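PDB 6P2K: fibronectin type III domain-containing protein from Simiduia agarivorans, which probably hydrolyses xyloglucan-type beta-glucans as a glycoside hydrolase family 74 enzyme, this chain holding its beta-propeller catalytic part, and also binds zinc ions. Local coordinates for residues Tyr404-Ile414 / Ser446-Ala454; Phe585-Arg596 / Phe607-Ala618. All coordinates share one frame; numbering follows the deposited sequence.

Contact 1: residues Tyr404-Ile414 / Ser446-Ala454; sequences YDVAVHENYVI and SDVQAVDIA. With PE3 (3,6,9,12,15,18,21,24,27,30,33,36,39-tridecaoxahentetracontane-1,41-diol), chain V.
Y404 OH donates to D447 OD2 over 2.7 Å, entering on the syn side of the carboxylate, with the tyrosine ring and carboxylate planes 68° apart. The other carboxylate oxygen, D447 OD1, accepts from Q449 NE2 at 3.0 Å, so one carboxylate holds both the tyrosine and the glutamine. Q449 in turn runs across the tyrosine: its CG lies over one ring face, 3.5 Å from the Y404 ring centroid, a CH-pi contact. Tied at the hydroxyl and covered on that face, the ring probably has little freedom to swing.

Further along, D405 holds its CG anti to the backbone N (chi1 -154°), which turns the carboxylate toward strand 447-454. D405 OD2 binds a zinc ion shared with D513 and also takes a weak bond from V451 N at 3.5 Å. Beyond it the contact becomes apolar. A407 CB packs 3.8 Å from V451 CG2 and also meets I453 CD1, while I414 CD1 and V451 CG1 meet tip to tip.

Strands 403-409 and 447-456 each begin their own antiparallel sheet, as the innermost strands of successive propeller blades do. Their segments 404-409 and 447-454 run at 36° to one another, with no backbone hydrogen bond between them, and strand 511-516 packs next to 447-456 in turn.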
loop_
_atom_site.group_PDB
_atom_site.type_symbol
_atom_site.label_atom_id
_atom_site.label_comp_id
_atom_site.label_asym_id
_atom_site.label_seq_id
_atom_site.Cartn_x
_atom_site.Cartn_y
_atom_site.Cartn_z
ATOM N N TYR B 404 35.515 10.796 9.879
ATOM C CA TYR B 404 35.456 11.011 11.324
ATOM C C TYR B 404 35.220 9.717 12.097
ATOM O O TYR B 404 35.818 9.509 13.159
ATOM C CB TYR B 404 34.321 11.971 11.688
ATOM C CG TYR B 404 34.402 13.405 11.207
ATOM C CD1 TYR B 404 35.186 14.343 11.870
ATOM C CD2 TYR B 404 33.630 13.838 10.135
ATOM C CE1 TYR B 404 35.229 15.664 11.451
ATOM C CE2 TYR B 404 33.664 15.156 9.711
ATOM C CZ TYR B 404 34.462 16.062 10.371
ATOM O OH TYR B 404 34.490 17.369 9.949
ATOM N N ASP B 405 34.316 8.867 11.610
ATOM C CA ASP B 405 33.744 7.789 12.408
ATOM C C ASP B 405 33.204 6.732 11.454
ATOM O O ASP B 405 33.012 6.991 10.261
ATOM C CB ASP B 405 32.639 8.323 13.343
ATOM C CG ASP B 405 32.451 7.468 14.599
ATOM O OD1 ASP B 405 32.938 6.315 14.592
ATOM O OD2 ASP B 405 31.847 7.959 15.599
ATOM N N VAL B 406 32.974 5.532 11.989
ATOM C CA VAL B 406 32.445 4.414 11.215
ATOM C C VAL B 406 31.479 3.632 12.092
ATOM O O VAL B 406 31.625 3.581 13.316
ATOM C CB VAL B 406 33.573 3.495 10.682
ATOM C CG1 VAL B 406 34.350 2.864 11.834
ATOM C CG2 VAL B 406 33.023 2.423 9.743
ATOM N N ALA B 407 30.469 3.038 11.459
ATOM C CA ALA B 407 29.557 2.123 12.130
ATOM C C ALA B 407 29.184 1.010 11.160
ATOM O O ALA B 407 29.080 1.233 9.951
ATOM C CB ALA B 407 28.297 2.835 12.634
ATOM N N VAL B 408 28.985 -0.191 11.698
ATOM C CA VAL B 408 28.738 -1.384 10.897
ATOM C C VAL B 408 27.558 -2.147 11.485
ATOM O O VAL B 408 27.463 -2.312 12.705
ATOM C CB VAL B 408 29.982 -2.297 10.837
ATOM C CG1 VAL B 408 29.665 -3.591 10.101
ATOM C CG2 VAL B 408 31.149 -1.584 10.174
ATOM N N HIS B 409 26.662 -2.617 10.617
ATOM C CA HIS B 409 25.684 -3.625 11.023
ATOM C C HIS B 409 25.436 -4.559 9.848
ATOM O O HIS B 409 24.876 -4.138 8.835
ATOM C CB HIS B 409 24.378 -2.998 11.500
ATOM C CG HIS B 409 23.474 -3.975 12.179
ATOM N ND1 HIS B 409 22.626 -4.809 11.481
ATOM C CD2 HIS B 409 23.325 -4.294 13.486
ATOM C CE1 HIS B 409 21.975 -5.581 12.333
ATOM N NE2 HIS B 409 22.382 -5.290 13.556
ATOM N N GLU B 410 25.841 -5.823 9.994
ATOM C CA GLU B 410 25.693 -6.852 8.953
ATOM C C GLU B 410 26.364 -6.338 7.685
ATOM O O GLU B 410 27.560 -6.003 7.740
ATOM C CB GLU B 410 24.217 -7.229 8.811
ATOM C CG GLU B 410 23.608 -7.855 10.055
ATOM C CD GLU B 410 22.139 -8.182 9.884
ATOM O OE1 GLU B 410 21.589 -7.906 8.798
ATOM O OE2 GLU B 410 21.531 -8.704 10.842
ATOM N N ASN B 411 25.668 -6.257 6.548
ATOM C CA ASN B 411 26.249 -5.795 5.292
ATOM C C ASN B 411 26.329 -4.277 5.192
ATOM O O ASN B 411 26.965 -3.769 4.262
ATOM C CB ASN B 411 25.435 -6.332 4.113
ATOM C CG ASN B 411 23.986 -5.885 4.167
ATOM O OD1 ASN B 411 23.234 -6.300 5.046
ATOM N ND2 ASN B 411 23.591 -5.019 3.235
ATOM N N TYR B 412 25.695 -3.553 6.110
ATOM C CA TYR B 412 25.642 -2.097 6.062
ATOM C C TYR B 412 26.862 -1.500 6.752
ATOM O O TYR B 412 27.222 -1.915 7.858
ATOM C CB TYR B 412 24.368 -1.585 6.732
ATOM C CG TYR B 412 24.278 -0.077 6.793
ATOM C CD1 TYR B 412 23.811 0.655 5.709
ATOM C CD2 TYR B 412 24.659 0.616 7.937
ATOM C CE1 TYR B 412 23.730 2.039 5.764
ATOM C CE2 TYR B 412 24.587 1.992 7.998
ATOM C CZ TYR B 412 24.121 2.700 6.907
ATOM O OH TYR B 412 24.036 4.072 6.959
ATOM N N VAL B 413 27.491 -0.526 6.094
ATOM C CA VAL B 413 28.582 0.252 6.665
ATOM C C VAL B 413 28.321 1.717 6.355
ATOM O O VAL B 413 27.869 2.053 5.255
ATOM C CB VAL B 413 29.960 -0.174 6.108
ATOM C CG1 VAL B 413 31.080 0.597 6.808
ATOM C CG2 VAL B 413 30.168 -1.676 6.253
ATOM N N ILE B 414 28.596 2.589 7.322
ATOM C CA ILE B 414 28.547 4.026 7.093
ATOM C C ILE B 414 29.876 4.631 7.517
ATOM O O ILE B 414 30.389 4.323 8.599
ATOM C CB ILE B 414 27.376 4.704 7.835
ATOM C CG1 ILE B 414 27.429 6.221 7.625
ATOM C CG2 ILE B 414 27.386 4.357 9.321
ATOM C CD1 ILE B 414 26.134 6.933 7.955
ATOM N N SER B 446 26.723 17.464 4.535
ATOM C CA SER B 446 28.079 17.211 4.062
ATOM C C SER B 446 29.089 16.953 5.178
ATOM O O SER B 446 30.251 16.662 4.874
ATOM C CB SER B 446 28.555 18.383 3.197
ATOM O OG SER B 446 28.104 19.622 3.711
ATOM N N ASP B 447 28.684 17.027 6.448
ATOM C CA ASP B 447 29.595 16.831 7.572
ATOM C C ASP B 447 28.941 15.909 8.591
ATOM O O ASP B 447 27.867 16.222 9.110
ATOM C CB ASP B 447 29.970 18.170 8.215
ATOM C CG ASP B 447 31.154 18.055 9.152
ATOM O OD1 ASP B 447 30.936 17.794 10.356
ATOM O OD2 ASP B 447 32.303 18.225 8.687
ATOM N N VAL B 448 29.591 14.778 8.879
ATOM C CA VAL B 448 29.021 13.719 9.718
ATOM C C VAL B 448 30.106 13.278 10.700
ATOM O O VAL B 448 30.891 12.366 10.418
ATOM C CB VAL B 448 28.504 12.536 8.894
ATOM C CG1 VAL B 448 27.909 11.470 9.806
ATOM C CG2 VAL B 448 27.469 13.005 7.878
ATOM N N GLN B 449 30.133 13.898 11.881
ATOM C CA GLN B 449 31.221 13.696 12.831
ATOM C C GLN B 449 31.034 12.488 13.745
ATOM O O GLN B 449 31.986 12.109 14.436
ATOM C CB GLN B 449 31.414 14.959 13.682
ATOM C CG GLN B 449 31.977 16.135 12.889
ATOM C CD GLN B 449 32.178 17.395 13.718
ATOM O OE1 GLN B 449 32.470 17.334 14.911
ATOM N NE2 GLN B 449 32.029 18.550 13.078
ATOM N N ALA B 450 29.855 11.866 13.765
ATOM C CA ALA B 450 29.630 10.730 14.649
ATOM C C ALA B 450 28.520 9.853 14.088
ATOM O O ALA B 450 27.502 10.361 13.612
ATOM C CB ALA B 450 29.272 11.193 16.068
ATOM N N VAL B 451 28.728 8.534 14.149
ATOM C CA VAL B 451 27.728 7.544 13.764
ATOM C C VAL B 451 27.747 6.409 14.781
ATOM O O VAL B 451 28.755 6.169 15.452
ATOM C CB VAL B 451 27.964 6.988 12.338
ATOM C CG1 VAL B 451 27.691 8.058 11.287
ATOM C CG2 VAL B 451 29.383 6.448 12.196
ATOM N N ASP B 452 26.618 5.706 14.886
ATOM C CA ASP B 452 26.492 4.537 15.752
ATOM C C ASP B 452 25.247 3.764 15.331
ATOM O O ASP B 452 24.476 4.212 14.480
ATOM C CB ASP B 452 26.427 4.935 17.234
ATOM C CG ASP B 452 27.046 3.887 18.153
ATOM O OD1 ASP B 452 27.196 2.721 17.722
ATOM O OD2 ASP B 452 27.382 4.230 19.311
ATOM N N ILE B 453 25.063 2.589 15.930
ATOM C CA ILE B 453 23.913 1.730 15.654
ATOM C C ILE B 453 23.100 1.588 16.933
ATOM O O ILE B 453 23.620 1.128 17.957
ATOM C CB ILE B 453 24.332 0.346 15.129
ATOM C CG1 ILE B 453 25.340 0.474 13.984
ATOM C CG2 ILE B 453 23.104 -0.447 14.686
ATOM C CD1 ILE B 453 24.772 1.091 12.719
ATOM N N ALA B 454 21.823 1.966 16.870
ATOM C CA ALA B 454 20.900 1.880 17.992
ATOM C C ALA B 454 19.863 0.784 17.735
ATOM O O ALA B 454 19.986 -0.014 16.798
ATOM C CB ALA B 454 20.234 3.237 18.231
HETATM O O43 PE3 V . 18.300 -5.395 16.577
HETATM C C42 PE3 V . 19.260 -5.048 17.577
HETATM C C41 PE3 V . 20.245 -4.019 17.017
HETATM O O40 PE3 V . 21.185 -3.716 18.056
HETATM C C39 PE3 V . 22.162 -2.770 17.608
HETATM C C38 PE3 V . 23.126 -2.488 18.753
HETATM O O37 PE3 V . 23.777 -3.706 19.157
#

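Contact 2: residues Phe585-Arg596 / Phe607-Ala618; sequences FSSTGGVQGVWR and FAQVLASSGWDA
Q609 reaches across W595 to Q592 and shows how one long side chain can join a strand pair to its neighbouring loop. Its CB lies over the five-membered ring of W595, 4.0 Å from that ring's centroid. CG stands anti to the backbone N (chi1 -179°) and passes V594 O at 3.8 Å. The extended chain then brings Q609 NE2 to 2.7 Å from Q592 O, nearly along the C=O axis, with Q592 O lying in the plane of the Q609 amide. From the other segment, Q592 OE1 accepts from G615 N.

In the strand pairing itself, V594 O takes two backbone donors, V610 N at 2.8 Å and L611 N at 3.3 Å: a classic beta bulge. W595 NE1 bonds V591 O from one face of that carbonyl's plane, S587 OG from the other. With W595 cut back to an alanine, Q609 CB is likely to lose the indole face it rests on, and V591 O one of its two donors.

F585 turns its ring edge to F607, CE1 to CE2 at 3.8 Å, and both rings touch M533 of strand 532-536. Strand 593-599 lies between 582-588 and 605-615; past G615 the chain turns a corner into strand 618-625, the first of the next sheet, and S586 OG donates to A618 O, tying strand 582-588 to it. W616 makes a cation-pi contact with R512 of strand 511-516.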
loop_
_atom_site.group_PDB
_atom_site.type_symbol
_atom_site.label_atom_id
_atom_site.label_comp_id
_atom_site.label_asym_id
_atom_site.label_seq_id
_atom_site.Cartn_x
_atom_site.Cartn_y
_atom_site.Cartn_z
ATOM N N PHE B 585 32.802 10.366 29.355
ATOM C CA PHE B 585 33.156 11.054 28.121
ATOM C C PHE B 585 34.431 11.848 28.347
ATOM O O PHE B 585 34.792 12.174 29.482
ATOM C CB PHE B 585 32.022 11.963 27.615
ATOM C CG PHE B 585 31.748 13.166 28.481
ATOM C CD1 PHE B 585 30.924 13.067 29.590
ATOM C CD2 PHE B 585 32.276 14.406 28.157
ATOM C CE1 PHE B 585 30.651 14.174 30.372
ATOM C CE2 PHE B 585 32.009 15.514 28.939
ATOM C CZ PHE B 585 31.196 15.397 30.048
ATOM N N SER B 586 35.120 12.136 27.247
ATOM C CA SER B 586 36.326 12.952 27.268
ATOM C C SER B 586 35.941 14.384 26.931
ATOM O O SER B 586 35.418 14.653 25.842
ATOM C CB SER B 586 37.368 12.419 26.283
ATOM O OG SER B 586 36.797 12.197 25.004
ATOM N N SER B 587 36.182 15.295 27.868
ATOM C CA SER B 587 35.871 16.703 27.680
ATOM C C SER B 587 37.044 17.413 27.028
ATOM O O SER B 587 38.178 17.314 27.504
ATOM C CB SER B 587 35.543 17.361 29.017
ATOM O OG SER B 587 35.404 18.766 28.872
ATOM N N THR B 588 36.768 18.142 25.946
ATOM C CA THR B 588 37.793 18.905 25.247
ATOM C C THR B 588 37.463 20.389 25.207
ATOM O O THR B 588 38.075 21.132 24.430
ATOM C CB THR B 588 37.988 18.360 23.829
ATOM O OG1 THR B 588 36.860 18.706 23.017
ATOM C CG2 THR B 588 38.137 16.849 23.865
ATOM N N GLY B 589 36.514 20.829 26.020
ATOM C CA GLY B 589 36.209 22.241 26.151
ATOM C C GLY B 589 35.842 22.544 27.586
ATOM O O GLY B 589 35.351 21.681 28.319
ATOM N N GLY B 590 36.091 23.784 27.988
ATOM C CA GLY B 590 35.866 24.149 29.378
ATOM C C GLY B 590 36.832 23.397 30.275
ATOM O O GLY B 590 38.049 23.403 30.057
ATOM N N VAL B 591 36.295 22.736 31.296
ATOM C CA VAL B 591 37.102 21.863 32.139
ATOM C C VAL B 591 37.288 20.546 31.392
ATOM O O VAL B 591 36.335 19.781 31.217
ATOM C CB VAL B 591 36.455 21.641 33.512
ATOM C CG1 VAL B 591 37.327 20.733 34.363
ATOM C CG2 VAL B 591 36.232 22.973 34.217
ATOM N N GLN B 592 38.513 20.284 30.948
ATOM C CA GLN B 592 38.799 19.118 30.133
ATOM C C GLN B 592 39.041 17.892 31.011
ATOM O O GLN B 592 39.200 17.985 32.230
ATOM C CB GLN B 592 40.010 19.381 29.244
ATOM C CG GLN B 592 39.783 20.458 28.195
ATOM C CD GLN B 592 40.877 20.496 27.153
ATOM O OE1 GLN B 592 41.103 19.521 26.437
ATOM N NE2 GLN B 592 41.564 21.625 27.061
ATOM N N GLY B 593 39.077 16.731 30.369
ATOM C CA GLY B 593 39.407 15.486 31.026
ATOM C C GLY B 593 38.330 14.445 30.835
ATOM O O GLY B 593 37.345 14.645 30.124
ATOM N N VAL B 594 38.537 13.303 31.483
ATOM C CA VAL B 594 37.534 12.243 31.495
ATOM C C VAL B 594 36.511 12.561 32.577
ATOM O O VAL B 594 36.861 12.742 33.748
ATOM C CB VAL B 594 38.173 10.866 31.725
ATOM C CG1 VAL B 594 37.102 9.784 31.719
ATOM C CG2 VAL B 594 39.225 10.587 30.663
ATOM N N TRP B 595 35.246 12.646 32.185
ATOM C CA TRP B 595 34.151 12.918 33.100
ATOM C C TRP B 595 33.294 11.667 33.253
ATOM O O TRP B 595 33.224 10.830 32.349
ATOM C CB TRP B 595 33.295 14.084 32.590
ATOM C CG TRP B 595 33.867 15.432 32.897
ATOM C CD1 TRP B 595 34.987 15.990 32.356
ATOM C CD2 TRP B 595 33.337 16.399 33.813
ATOM N NE1 TRP B 595 35.192 17.245 32.882
ATOM C CE2 TRP B 595 34.193 17.520 33.778
ATOM C CE3 TRP B 595 32.220 16.427 34.656
ATOM C CZ2 TRP B 595 33.973 18.653 34.562
ATOM C CZ3 TRP B 595 32.002 17.553 35.433
ATOM C CH2 TRP B 595 32.874 18.652 35.379
ATOM N N ARG B 596 32.642 11.543 34.406
ATOM C CA ARG B 596 31.764 10.412 34.679
ATOM C C ARG B 596 30.436 10.922 35.212
ATOM O O ARG B 596 30.408 11.715 36.159
ATOM C CB ARG B 596 32.395 9.448 35.680
ATOM C CG ARG B 596 31.479 8.320 36.122
ATOM C CD ARG B 596 32.094 7.601 37.316
ATOM N NE ARG B 596 31.333 6.439 37.762
ATOM C CZ ARG B 596 30.336 6.484 38.641
ATOM N NH1 ARG B 596 29.963 7.643 39.170
ATOM N NH2 ARG B 596 29.711 5.369 38.994
ATOM N N PHE B 607 27.507 14.552 37.661
ATOM C CA PHE B 607 28.693 14.393 36.833
ATOM C C PHE B 607 29.907 14.943 37.562
ATOM O O PHE B 607 29.807 15.921 38.311
ATOM C CB PHE B 607 28.548 15.119 35.492
ATOM C CG PHE B 607 27.764 14.357 34.465
ATOM C CD1 PHE B 607 26.388 14.233 34.573
ATOM C CD2 PHE B 607 28.402 13.777 33.381
ATOM C CE1 PHE B 607 25.664 13.531 33.626
ATOM C CE2 PHE B 607 27.681 13.074 32.426
ATOM C CZ PHE B 607 26.310 12.952 32.552
ATOM N N ALA B 608 31.058 14.319 37.324
ATOM C CA ALA B 608 32.303 14.785 37.913
ATOM C C ALA B 608 33.467 14.370 37.029
ATOM O O ALA B 608 33.412 13.350 36.335
ATOM C CB ALA B 608 32.500 14.242 39.334
ATOM N N GLN B 609 34.517 15.186 37.054
ATOM C CA GLN B 609 35.768 14.829 36.405
ATOM C C GLN B 609 36.466 13.738 37.208
ATOM O O GLN B 609 36.523 13.798 38.437
ATOM C CB GLN B 609 36.661 16.065 36.286
ATOM C CG GLN B 609 38.002 15.844 35.602
ATOM C CD GLN B 609 38.984 16.966 35.898
ATOM O OE1 GLN B 609 39.414 17.134 37.034
ATOM N NE2 GLN B 609 39.332 17.743 34.878
ATOM N N VAL B 610 36.979 12.722 36.513
ATOM C CA VAL B 610 37.709 11.637 37.162
ATOM C C VAL B 610 39.133 11.498 36.647
ATOM O O VAL B 610 39.892 10.682 37.176
ATOM C CB VAL B 610 36.964 10.291 37.039
ATOM C CG1 VAL B 610 35.634 10.352 37.776
ATOM C CG2 VAL B 610 36.761 9.915 35.580
ATOM N N LEU B 611 39.518 12.269 35.634
ATOM C CA LEU B 611 40.905 12.324 35.189
ATOM C C LEU B 611 41.176 13.720 34.650
ATOM O O LEU B 611 40.447 14.199 33.778
ATOM C CB LEU B 611 41.195 11.270 34.112
ATOM C CG LEU B 611 42.666 11.185 33.684
ATOM C CD1 LEU B 611 43.530 10.622 34.811
ATOM C CD2 LEU B 611 42.828 10.362 32.417
ATOM N N ALA B 612 42.219 14.366 35.165
ATOM C CA ALA B 612 42.582 15.710 34.716
ATOM C C ALA B 612 43.460 15.610 33.467
ATOM O O ALA B 612 44.637 15.974 33.453
ATOM C CB ALA B 612 43.281 16.475 35.833
ATOM N N SER B 613 42.855 15.091 32.400
ATOM C CA SER B 613 43.504 14.965 31.107
ATOM C C SER B 613 43.128 16.160 30.230
ATOM O O SER B 613 42.400 17.066 30.648
ATOM C CB SER B 613 43.122 13.638 30.442
ATOM O OG SER B 613 41.740 13.373 30.604
ATOM N N SER B 614 43.646 16.168 29.003
ATOM C CA SER B 614 43.341 17.230 28.052
ATOM C C SER B 614 43.760 16.789 26.655
ATOM O O SER B 614 44.415 15.760 26.472
ATOM C CB SER B 614 44.030 18.542 28.441
ATOM O OG SER B 614 45.437 18.388 28.475
ATOM N N GLY B 615 43.378 17.596 25.664
ATOM C CA GLY B 615 43.658 17.298 24.272
ATOM C C GLY B 615 42.420 17.402 23.405
ATOM O O GLY B 615 41.357 16.901 23.781
ATOM N N TRP B 616 42.539 18.044 22.238
ATOM C CA TRP B 616 41.364 18.293 21.406
ATOM C C TRP B 616 40.749 17.001 20.878
ATOM O O TRP B 616 39.532 16.941 20.657
ATOM C CB TRP B 616 41.726 19.219 20.243
ATOM C CG TRP B 616 40.568 19.533 19.327
ATOM C CD1 TRP B 616 40.468 19.233 17.996
ATOM C CD2 TRP B 616 39.354 20.210 19.676
ATOM N NE1 TRP B 616 39.267 19.681 17.499
ATOM C CE2 TRP B 616 38.565 20.284 18.509
ATOM C CE3 TRP B 616 38.857 20.763 20.862
ATOM C CZ2 TRP B 616 37.306 20.886 18.495
ATOM C CZ3 TRP B 616 37.607 21.358 20.847
ATOM C CH2 TRP B 616 36.844 21.412 19.670
ATOM N N ASP B 617 41.558 15.962 20.676
ATOM C CA ASP B 617 41.074 14.685 20.164
ATOM C C ASP B 617 41.222 13.567 21.193
ATOM O O ASP B 617 41.333 12.393 20.837
ATOM C CB ASP B 617 41.789 14.330 18.863
ATOM C CG ASP B 617 41.395 15.248 17.718
ATOM O OD1 ASP B 617 40.202 15.249 17.332
ATOM O OD2 ASP B 617 42.271 15.981 17.214
ATOM N N ALA B 618 41.210 13.925 22.474
ATOM C CA ALA B 618 41.322 12.941 23.539
ATOM C C ALA B 618 40.100 12.033 23.561
ATOM O O ALA B 618 38.966 12.487 23.391
ATOM C CB ALA B 618 41.477 13.641 24.887
HETATM O O HOH W 1 40.558 16.098 26.714
HETATM O O HOH W 2 42.199 18.727 32.691
#

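Overall arrangement
Together the two contacts illustrate how a beta-propeller is held between blades, and chiefly within one. Contact 1 is buried and joins chiefly the first strands of two sheets, with I414 of a second strand added, so side chains do the work: a carboxylate network, a zinc ligand and small aliphatic groups. Contact 2 is only partly buried and farther from the chain's centre, about 28 Å against about 19 Å between centres. It joins mainly neighbouring strands of one sheet, where backbone bonds and a bulge prevail and two glutamine amides add to them, with S586 and T588 reaching to the corner that opens the next. Strand 511-516 relates them: its D513 completes the zinc site of contact 1, and its R512 meets W616 of contact 2.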